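Local coordinates for protein rhamnogalacturonan endolyase YesW (Bacillus subtilis, PDB 2ZUX) that cleaves the rhamnogalacturonan backbone of plant cell-wall pectin by endo-type elimination, using a calcium-rich beta-propeller, at residues I166-G169 with K170-A174; E340-G344 with S345-D349; P249-G252 with N253-D256. All coordinates share one frame; numbering follows the deposited sequence.

All three interactions are local contacts in the beta-propeller part of the chain, and each lies on a different element. Interaction 2 is a buried hairpin between the two middle strands of one four-stranded blade. Its apolar pairs and ladder bonds run up to two calcium ions at its open end. Interaction 1 is a buried turn just after strand 162-167, where one lysine faces bound rhamnose and two waters bridge backbone atoms. Interaction 3 is a surface bend in the loop between strands 241-246 and 268-273. It combines one apolar touch with a carboxylate bond and a bridging water. Interactions 1 and 3 come within about 6 Å at their nearest atoms without touching. Their centres are about 20 Å apart.

Interaction 1: residues I166-G169 with K170-A174; sequences INLG and KNIRA. With RAM (alpha-L-rhamnopyranose), chain O.
L168 and I172 lean across the turn and meet at their first side-chain carbons, with L168 CB 3.9 Å from I172 CB. The I172 CG1 branch sits beside its own backbone N (chi1 -66°), which lays it near L168 O at 3.8 Å. Both side chains also rest on T179, and L168 reaches M196 and T198 of strand 193-198. Between them the chain makes a type I beta turn from G169 to I172, just past strand 162-167 of a propeller sheet. I172 N closes the turn on G169 O at 3.2 Å. One water joins L168 O to N171 N. A second water donates to both G169 O and I172 O. K170 starts off away from 166-169, and its alkyl chain lies along the sugar. K170 CB comes 3.4 Å from rhamnose O1. Bends at chi3 and chi4 curl the chain, with K170 CE against rhamnose C3 at 3.9 Å. K170 lines two rhamnose pockets, one of them with D150 and R218. N167 ND2 bonds D150 OD2 of that pocket, while N167 OD1 receives a weak bond from G169 N.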
ATOM      1  N   ILE A 166     -19.402   2.740  -4.872  1.00 11.25           N
ATOM      2  CA  ILE A 166     -19.806   3.638  -3.795  1.00 11.26           C
ATOM      3  C   ILE A 166     -19.538   5.061  -4.265  1.00 11.12           C
ATOM      4  O   ILE A 166     -18.461   5.351  -4.794  1.00 11.66           O
ATOM      5  CB  ILE A 166     -19.002   3.347  -2.501  1.00 11.60           C
ATOM      6  CG1 ILE A 166     -19.402   1.987  -1.929  1.00 11.14           C
ATOM      7  CG2 ILE A 166     -19.169   4.473  -1.449  1.00 11.76           C
ATOM      8  CD1 ILE A 166     -18.530   1.521  -0.782  1.00 11.96           C
ATOM      9  N   ASN A 167     -20.521   5.938  -4.093  1.00 10.70           N
ATOM     10  CA  ASN A 167     -20.346   7.346  -4.403  1.00 10.98           C
ATOM     11  C   ASN A 167     -20.290   8.120  -3.093  1.00 10.73           C
ATOM     12  O   ASN A 167     -21.288   8.202  -2.376  1.00 10.87           O
ATOM     13  CB  ASN A 167     -21.497   7.853  -5.281  1.00 11.31           C
ATOM     14  CG  ASN A 167     -21.314   9.303  -5.688  1.00 11.78           C
ATOM     15  OD1 ASN A 167     -20.660  10.075  -4.986  1.00 11.96           O
ATOM     16  ND2 ASN A 167     -21.873   9.679  -6.830  1.00 13.28           N
ATOM     17  N   LEU A 168     -19.127   8.678  -2.763  1.00 10.43           N
ATOM     18  CA  LEU A 168     -18.980   9.313  -1.451  1.00 10.46           C
ATOM     19  C   LEU A 168     -19.802  10.596  -1.318  1.00 10.30           C
ATOM     20  O   LEU A 168     -20.115  11.015  -0.204  1.00 10.65           O
ATOM     21  CB  LEU A 168     -17.505   9.540  -1.108  1.00 10.88           C
ATOM     22  CG  LEU A 168     -16.790   8.241  -0.714  1.00 12.00           C
ATOM     23  CD1 LEU A 168     -15.302   8.389  -0.851  1.00 13.92           C
ATOM     24  CD2 LEU A 168     -17.143   7.824   0.712  1.00 14.21           C
ATOM     25  N   GLY A 169     -20.157  11.195  -2.451  1.00 10.70           N
ATOM     26  CA  GLY A 169     -21.143  12.270  -2.495  1.00 10.69           C
ATOM     27  C   GLY A 169     -20.559  13.649  -2.252  1.00 11.22           C
ATOM     28  O   GLY A 169     -19.353  13.818  -2.036  1.00 10.82           O
ATOM     29  N   LYS A 170     -21.434  14.651  -2.286  1.00 10.99           N
ATOM     30  CA  LYS A 170     -21.019  16.054  -2.274  1.00 11.57           C
ATOM     31  C   LYS A 170     -20.328  16.505  -0.989  1.00 11.09           C
ATOM     32  O   LYS A 170     -19.659  17.542  -0.990  1.00 11.28           O
ATOM     33  CB  LYS A 170     -22.223  16.960  -2.543  1.00 11.88           C
ATOM     34  CG  LYS A 170     -23.285  16.913  -1.449  1.00 12.75           C
ATOM     35  CD  LYS A 170     -24.439  17.875  -1.705  1.00 13.62           C
ATOM     36  CE  LYS A 170     -25.181  17.565  -2.997  1.00 14.86           C
ATOM     37  NZ  LYS A 170     -25.895  16.262  -2.938  1.00 15.01           N
ATOM     38  N   ASN A 171     -20.494  15.754   0.098  1.00 10.82           N
ATOM     39  CA  ASN A 171     -19.923  16.160   1.381  1.00 10.73           C
ATOM     40  C   ASN A 171     -18.563  15.535   1.682  1.00 10.42           C
ATOM     41  O   ASN A 171     -18.048  15.683   2.785  1.00 10.72           O
ATOM     42  CB  ASN A 171     -20.915  15.956   2.521  1.00 11.17           C
ATOM     43  CG  ASN A 171     -22.165  16.788   2.346  1.00 10.67           C
ATOM     44  OD1 ASN A 171     -23.283  16.266   2.401  1.00 13.96           O
ATOM     45  ND2 ASN A 171     -21.991  18.079   2.104  1.00  9.80           N
ATOM     46  N   ILE A 172     -17.978  14.881   0.683  1.00  9.94           N
ATOM     47  CA  ILE A 172     -16.612  14.385   0.781  1.00 10.30           C
ATOM     48  C   ILE A 172     -15.820  14.993  -0.371  1.00 10.14           C
ATOM     49  O   ILE A 172     -16.021  14.629  -1.539  1.00 10.91           O
ATOM     50  CB  ILE A 172     -16.556  12.829   0.727  1.00 10.24           C
ATOM     51  CG1 ILE A 172     -17.238  12.196   1.956  1.00 10.82           C
ATOM     52  CG2 ILE A 172     -15.105  12.345   0.582  1.00 10.80           C
ATOM     53  CD1 ILE A 172     -16.598  12.509   3.317  1.00 11.64           C
ATOM     54  N   ARG A 173     -14.921  15.919  -0.042  1.00 10.24           N
ATOM     55  CA  ARG A 173     -14.121  16.594  -1.061  1.00 10.12           C
ATOM     56  C   ARG A 173     -13.114  15.632  -1.698  1.00  9.98           C
ATOM     57  O   ARG A 173     -12.599  14.737  -1.031  1.00 10.24           O
ATOM     58  CB  ARG A 173     -13.387  17.783  -0.435  1.00 10.25           C
ATOM     59  CG  ARG A 173     -12.976  18.852  -1.423  1.00 10.50           C
ATOM     60  CD  ARG A 173     -12.138  19.910  -0.750  1.00 10.50           C
ATOM     61  NE  ARG A 173     -12.080  21.120  -1.562  1.00 11.04           N
ATOM     62  CZ  ARG A 173     -11.022  21.919  -1.655  1.00 11.22           C
ATOM     63  NH1 ARG A 173      -9.901  21.656  -0.985  1.00 12.29           N
ATOM     64  NH2 ARG A 173     -11.093  22.990  -2.432  1.00 11.81           N
ATOM     65  N   ALA A 174     -12.862  15.799  -2.996  1.00 10.12           N
ATOM     66  CA  ALA A 174     -11.858  15.005  -3.709  1.00 10.02           C
ATOM     67  C   ALA A 174     -10.465  15.603  -3.611  1.00 10.06           C
ATOM     68  O   ALA A 174     -10.283  16.808  -3.797  1.00 10.01           O
ATOM     69  CB  ALA A 174     -12.234  14.871  -5.175  1.00 10.36           C
TER
HETATM   70  C1  RAM O 641     -22.929  15.399  -6.940  1.00 21.31           C
HETATM   71  C2  RAM O 641     -24.299  16.056  -7.086  1.00 22.98           C
HETATM   72  C3  RAM O 641     -24.197  17.554  -6.800  1.00 22.98           C
HETATM   73  C4  RAM O 641     -23.073  18.200  -7.610  1.00 22.12           C
HETATM   74  C5  RAM O 641     -21.755  17.452  -7.385  1.00 21.68           C
HETATM   75  C6  RAM O 641     -20.618  18.013  -8.235  1.00 21.91           C
HETATM   76  O1  RAM O 641     -22.558  15.362  -5.578  1.00 20.32           O
HETATM   77  O2  RAM O 641     -24.768  15.844  -8.402  1.00 24.86           O
HETATM   78  O3  RAM O 641     -25.422  18.184  -7.104  1.00 23.88           O
HETATM   79  O4  RAM O 641     -22.961  19.566  -7.262  1.00 20.54           O
HETATM   80  O5  RAM O 641     -21.941  16.082  -7.702  1.00 21.00           O
HETATM   81  O   HOH W   1     -21.516  13.172   0.748  1.00 13.54           O
HETATM   82  O   HOH W   2     -17.135  12.491  -2.879  1.00 10.54           O

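Interaction 2: residues E340-G344 with S345-D349; sequences EIIFG and SMAVD. With CA (calcium ion), chain K; CA (calcium ion), chain L.
F343 holds CG opposite its backbone N (chi1 -165°), and M346 sets CG between its N and its carbonyl carbon (chi1 75°). These torsions lay M346 CE against F343 CD2 at 3.7 Å. The two residues pair across a beta hairpin, which puts both side chains on one face. The hairpin joins the middle strands, 340-343 and 346-348, of a four-stranded propeller blade. M346 SD lies obliquely to the ring, 5.2 Å from the F343 ring centroid, in a Met-aromatic contact. I341 and V348 share this face. W308 and L294 of the preceding four-stranded sheet, from strands 303-311 and 293-300, cover parts of it. On the reverse face I342 CD1 touches A347 CB at 4.0 Å, and both residues pack on Y356.

F343-M346 and I341-V348 are antiparallel hydrogen-bonded pairs, with a type II' turn through G344 and S345 closing the end. I341 N bonds V348 O at 2.9 Å, and V348 N returns a bond to I341 O. I342-A347 is the non-hydrogen-bonded pair between them. A347 CA makes a CA-H...O contact to I341 O at 3.2 Å.

The open end of the hairpin carries metal. The E340 carboxylate grips one calcium ion with both oxygens, and E340 OE2 also binds a second. D349 OD1 binds that second ion, with the two carboxylate planes 57° apart. D334 and D336 take part in both sites, and V333 N bonds E340 OE1. E340 OE2 and D349 OD1 stand 3.3 Å apart, each 2.4 Å from the shared calcium.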
ATOM      1  N   GLU A 340       2.968  -1.149  16.269  1.00 11.10           N
ATOM      2  CA  GLU A 340       3.077   0.259  16.559  1.00 11.30           C
ATOM      3  C   GLU A 340       2.891   1.046  15.261  1.00 10.54           C
ATOM      4  O   GLU A 340       2.901   0.477  14.155  1.00 10.42           O
ATOM      5  CB  GLU A 340       4.439   0.543  17.191  1.00 11.46           C
ATOM      6  CG  GLU A 340       4.557   0.062  18.658  1.00 13.01           C
ATOM      7  CD  GLU A 340       4.742  -1.452  18.792  1.00 13.98           C
ATOM      8  OE1 GLU A 340       5.542  -2.049  18.031  1.00 12.72           O
ATOM      9  OE2 GLU A 340       4.083  -2.073  19.675  1.00 15.12           O
ATOM     10  N   ILE A 341       2.720   2.354  15.402  1.00 10.31           N
ATOM     11  CA  ILE A 341       2.456   3.240  14.273  1.00 10.56           C
ATOM     12  C   ILE A 341       3.621   4.217  14.134  1.00  9.93           C
ATOM     13  O   ILE A 341       3.942   4.939  15.081  1.00 10.58           O
ATOM     14  CB  ILE A 341       1.143   4.020  14.486  1.00 11.04           C
ATOM     15  CG1 ILE A 341      -0.042   3.060  14.666  1.00 12.03           C
ATOM     16  CG2 ILE A 341       0.893   4.982  13.322  1.00 11.38           C
ATOM     17  CD1 ILE A 341      -1.197   3.637  15.464  1.00 15.04           C
ATOM     18  N   ILE A 342       4.253   4.220  12.960  1.00  9.23           N
ATOM     19  CA  ILE A 342       5.306   5.178  12.647  1.00 10.14           C
ATOM     20  C   ILE A 342       4.632   6.342  11.930  1.00  9.75           C
ATOM     21  O   ILE A 342       4.232   6.229  10.763  1.00 10.04           O
ATOM     22  CB  ILE A 342       6.431   4.553  11.783  1.00 10.03           C
ATOM     23  CG1 ILE A 342       7.069   3.338  12.481  1.00 10.98           C
ATOM     24  CG2 ILE A 342       7.499   5.598  11.443  1.00 11.14           C
ATOM     25  CD1 ILE A 342       7.621   3.626  13.871  1.00 13.56           C
ATOM     26  N   PHE A 343       4.463   7.442  12.650  1.00  9.60           N
ATOM     27  CA  PHE A 343       3.694   8.582  12.176  1.00  9.38           C
ATOM     28  C   PHE A 343       4.678   9.713  11.868  1.00  9.39           C
ATOM     29  O   PHE A 343       4.826  10.668  12.634  1.00  9.20           O
ATOM     30  CB  PHE A 343       2.685   8.991  13.257  1.00  9.48           C
ATOM     31  CG  PHE A 343       1.591   9.909  12.775  1.00  9.13           C
ATOM     32  CD1 PHE A 343       0.434   9.394  12.184  1.00  9.74           C
ATOM     33  CD2 PHE A 343       1.705  11.288  12.926  1.00  9.28           C
ATOM     34  CE1 PHE A 343      -0.582  10.245  11.741  1.00  9.88           C
ATOM     35  CE2 PHE A 343       0.688  12.126  12.496  1.00 10.26           C
ATOM     36  CZ  PHE A 343      -0.452  11.605  11.893  1.00 10.02           C
ATOM     37  N   GLY A 344       5.383   9.588  10.744  1.00  9.24           N
ATOM     38  CA  GLY A 344       6.404  10.565  10.385  1.00  9.31           C
ATOM     39  C   GLY A 344       7.529  10.555  11.401  1.00  9.28           C
ATOM     40  O   GLY A 344       8.203   9.536  11.572  1.00  9.45           O
ATOM     41  N   SER A 345       7.727  11.689  12.071  1.00  9.75           N
ATOM     42  CA  SER A 345       8.819  11.852  13.030  1.00  9.83           C
ATOM     43  C   SER A 345       8.472  11.366  14.432  1.00 10.52           C
ATOM     44  O   SER A 345       9.300  11.442  15.344  1.00 10.77           O
ATOM     45  CB  SER A 345       9.239  13.320  13.080  1.00 10.02           C
ATOM     46  OG  SER A 345       9.798  13.708  11.837  1.00 10.99           O
ATOM     47  N   MET A 346       7.252  10.879  14.613  1.00 10.24           N
ATOM     48  CA  MET A 346       6.856  10.342  15.913  1.00 11.00           C
ATOM     49  C   MET A 346       6.367   8.901  15.787  1.00 10.70           C
ATOM     50  O   MET A 346       6.173   8.392  14.675  1.00 10.96           O
ATOM     51  CB  MET A 346       5.796  11.237  16.564  1.00 11.34           C
ATOM     52  CG  MET A 346       4.430  11.095  15.944  1.00 12.36           C
ATOM     53  SD  MET A 346       3.311  12.369  16.515  1.00 12.59           S
ATOM     54  CE  MET A 346       1.762  11.465  16.638  1.00 12.20           C
ATOM     55  N   ALA A 347       6.179   8.246  16.925  1.00 11.06           N
ATOM     56  CA  ALA A 347       5.661   6.887  16.932  1.00 10.78           C
ATOM     57  C   ALA A 347       4.653   6.757  18.048  1.00 10.48           C
ATOM     58  O   ALA A 347       4.784   7.413  19.099  1.00 10.32           O
ATOM     59  CB  ALA A 347       6.769   5.878  17.096  1.00 11.46           C
ATOM     60  N   VAL A 348       3.647   5.916  17.809  1.00 10.14           N
ATOM     61  CA  VAL A 348       2.549   5.688  18.735  1.00 11.00           C
ATOM     62  C   VAL A 348       2.499   4.200  19.036  1.00 10.98           C
ATOM     63  O   VAL A 348       2.569   3.374  18.126  1.00 11.27           O
ATOM     64  CB  VAL A 348       1.211   6.167  18.124  1.00 10.85           C
ATOM     65  CG1 VAL A 348       0.034   5.928  19.082  1.00 11.74           C
ATOM     66  CG2 VAL A 348       1.304   7.638  17.745  1.00 11.96           C
ATOM     67  N   ASP A 349       2.375   3.872  20.322  1.00 11.14           N
ATOM     68  CA  ASP A 349       2.360   2.486  20.782  1.00 11.51           C
ATOM     69  C   ASP A 349       1.031   1.809  20.471  1.00 11.66           C
ATOM     70  O   ASP A 349       0.051   2.467  20.111  1.00 11.82           O
ATOM     71  CB  ASP A 349       2.654   2.461  22.286  1.00 12.25           C
ATOM     72  CG  ASP A 349       3.361   1.201  22.738  1.00 13.73           C
ATOM     73  OD1 ASP A 349       3.572   0.261  21.942  1.00 13.28           O
ATOM     74  OD2 ASP A 349       3.724   1.168  23.934  1.00 15.40           O
TER
HETATM   75 CA    CA K 637       4.116  -2.028  22.034  1.00 16.27          CA
HETATM   76 CA    CA L 638       5.130  -4.031  19.245  1.00 16.53          CA

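Interaction 3: residues P249-G252 with N253-D256; sequences PARG and NVSD
R251 and V254 make the packed side of this bend, with R251 CD 4.2 Å from V254 CG2. The bend leads into a short 3-10 segment, 254-256, in the loop between strands 241-246 and 268-273 of the propeller. R251 is buried here. V265 covers both side chains, and V254 also reaches L225. The R251 guanidinium group is held outside the bend: NH2 forms a salt bridge with E229, and NH1 bonds G227 O. R251 O receives a bond from W257 NE1.

The other side faces solvent, and polar bonds and a water hold it. G252 and N253 are exposed there. G252 has positive phi, and a side chain on it would run into D256 OD2 and N253 N. D256 sets CG beside its own backbone N (chi1 -66°), which turns the carboxylate back over the start of the 3-10 segment. There D256 OD2 accepts N253 N at 3.0 Å, just before the segment begins. The N-H comes from well above the carboxylate plane, 65° out of it. D256 N bonds N253 O at 2.9 Å, a backbone bond to the third residue back. With an alanine at D256 the carboxylate is gone, which would probably leave N253 N without its acceptor and break the water link to R251 O. That water bridges the two sides, donating to R251 O at 3.0 Å and to D256 OD2 at 2.7 Å.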
ATOM      1  N   PRO A 249     -11.026  10.995  14.592  1.00 11.74           N
ATOM      2  CA  PRO A 249     -11.088  12.315  15.253  1.00 11.58           C
ATOM      3  C   PRO A 249     -12.133  13.287  14.709  1.00 11.50           C
ATOM      4  O   PRO A 249     -12.170  13.568  13.506  1.00 10.70           O
ATOM      5  CB  PRO A 249      -9.680  12.880  15.039  1.00 11.88           C
ATOM      6  CG  PRO A 249      -8.824  11.676  14.777  1.00 11.76           C
ATOM      7  CD  PRO A 249      -9.703  10.755  13.991  1.00 11.49           C
ATOM      8  N   ALA A 250     -12.969  13.801  15.609  1.00 11.96           N
ATOM      9  CA  ALA A 250     -14.007  14.752  15.250  1.00 12.66           C
ATOM     10  C   ALA A 250     -13.391  16.089  14.860  1.00 12.98           C
ATOM     11  O   ALA A 250     -12.282  16.431  15.275  1.00 13.55           O
ATOM     12  CB  ALA A 250     -14.981  14.928  16.406  1.00 13.29           C
ATOM     13  N   ARG A 251     -14.118  16.851  14.054  1.00 12.75           N
ATOM     14  CA  ARG A 251     -13.607  18.123  13.546  1.00 12.78           C
ATOM     15  C   ARG A 251     -13.363  19.162  14.648  1.00 12.97           C
ATOM     16  O   ARG A 251     -12.338  19.833  14.656  1.00 12.68           O
ATOM     17  CB  ARG A 251     -14.563  18.693  12.493  1.00 12.86           C
ATOM     18  CG  ARG A 251     -14.036  19.917  11.780  1.00 12.64           C
ATOM     19  CD  ARG A 251     -15.109  20.547  10.921  1.00 12.73           C
ATOM     20  NE  ARG A 251     -15.475  19.706   9.779  1.00 12.01           N
ATOM     21  CZ  ARG A 251     -16.665  19.135   9.594  1.00 11.79           C
ATOM     22  NH1 ARG A 251     -17.653  19.288  10.471  1.00 13.53           N
ATOM     23  NH2 ARG A 251     -16.866  18.407   8.506  1.00 11.69           N
ATOM     24  N   GLY A 252     -14.315  19.302  15.565  1.00 13.39           N
ATOM     25  CA  GLY A 252     -14.306  20.442  16.479  1.00 14.14           C
ATOM     26  C   GLY A 252     -14.323  21.725  15.664  1.00 14.30           C
ATOM     27  O   GLY A 252     -15.064  21.838  14.683  1.00 15.26           O
ATOM     28  N   ASN A 253     -13.497  22.693  16.059  1.00 14.59           N
ATOM     29  CA  ASN A 253     -13.354  23.933  15.303  1.00 15.25           C
ATOM     30  C   ASN A 253     -12.252  23.784  14.271  1.00 14.50           C
ATOM     31  O   ASN A 253     -11.175  23.283  14.582  1.00 14.47           O
ATOM     32  CB  ASN A 253     -12.990  25.101  16.221  1.00 16.31           C
ATOM     33  CG  ASN A 253     -13.886  25.201  17.432  1.00 18.51           C
ATOM     34  OD1 ASN A 253     -13.427  25.071  18.570  1.00 22.58           O
ATOM     35  ND2 ASN A 253     -15.171  25.428  17.198  1.00 19.88           N
ATOM     36  N   VAL A 254     -12.506  24.243  13.053  1.00 13.90           N
ATOM     37  CA  VAL A 254     -11.491  24.229  12.005  1.00 13.65           C
ATOM     38  C   VAL A 254     -10.176  24.826  12.528  1.00 13.65           C
ATOM     39  O   VAL A 254      -9.098  24.263  12.313  1.00 13.07           O
ATOM     40  CB  VAL A 254     -11.987  24.971  10.738  1.00 13.62           C
ATOM     41  CG1 VAL A 254     -10.841  25.259   9.774  1.00 13.47           C
ATOM     42  CG2 VAL A 254     -13.095  24.176  10.039  1.00 14.24           C
ATOM     43  N   SER A 255     -10.271  25.952  13.238  1.00 13.54           N
ATOM     44  CA  SER A 255      -9.088  26.654  13.731  1.00 14.27           C
ATOM     45  C   SER A 255      -8.275  25.884  14.774  1.00 13.82           C
ATOM     46  O   SER A 255      -7.111  26.210  14.991  1.00 14.23           O
ATOM     47  CB  SER A 255      -9.473  28.031  14.272  1.00 14.41           C
ATOM     48  OG  SER A 255     -10.345  27.894  15.371  1.00 16.84           O
ATOM     49  N   ASP A 256      -8.872  24.858  15.387  1.00 13.84           N
ATOM     50  CA  ASP A 256      -8.162  23.994  16.347  1.00 13.93           C
ATOM     51  C   ASP A 256      -6.923  23.370  15.710  1.00 13.06           C
ATOM     52  O   ASP A 256      -5.966  23.011  16.402  1.00 13.16           O
ATOM     53  CB  ASP A 256      -9.050  22.842  16.838  1.00 14.71           C
ATOM     54  CG  ASP A 256     -10.246  23.296  17.666  1.00 15.87           C
ATOM     55  OD1 ASP A 256     -10.293  24.465  18.104  1.00 17.54           O
ATOM     56  OD2 ASP A 256     -11.145  22.452  17.890  1.00 17.02           O
TER
HETATM   57  O   HOH W   3     -10.681  19.893  17.180  1.00 17.26           O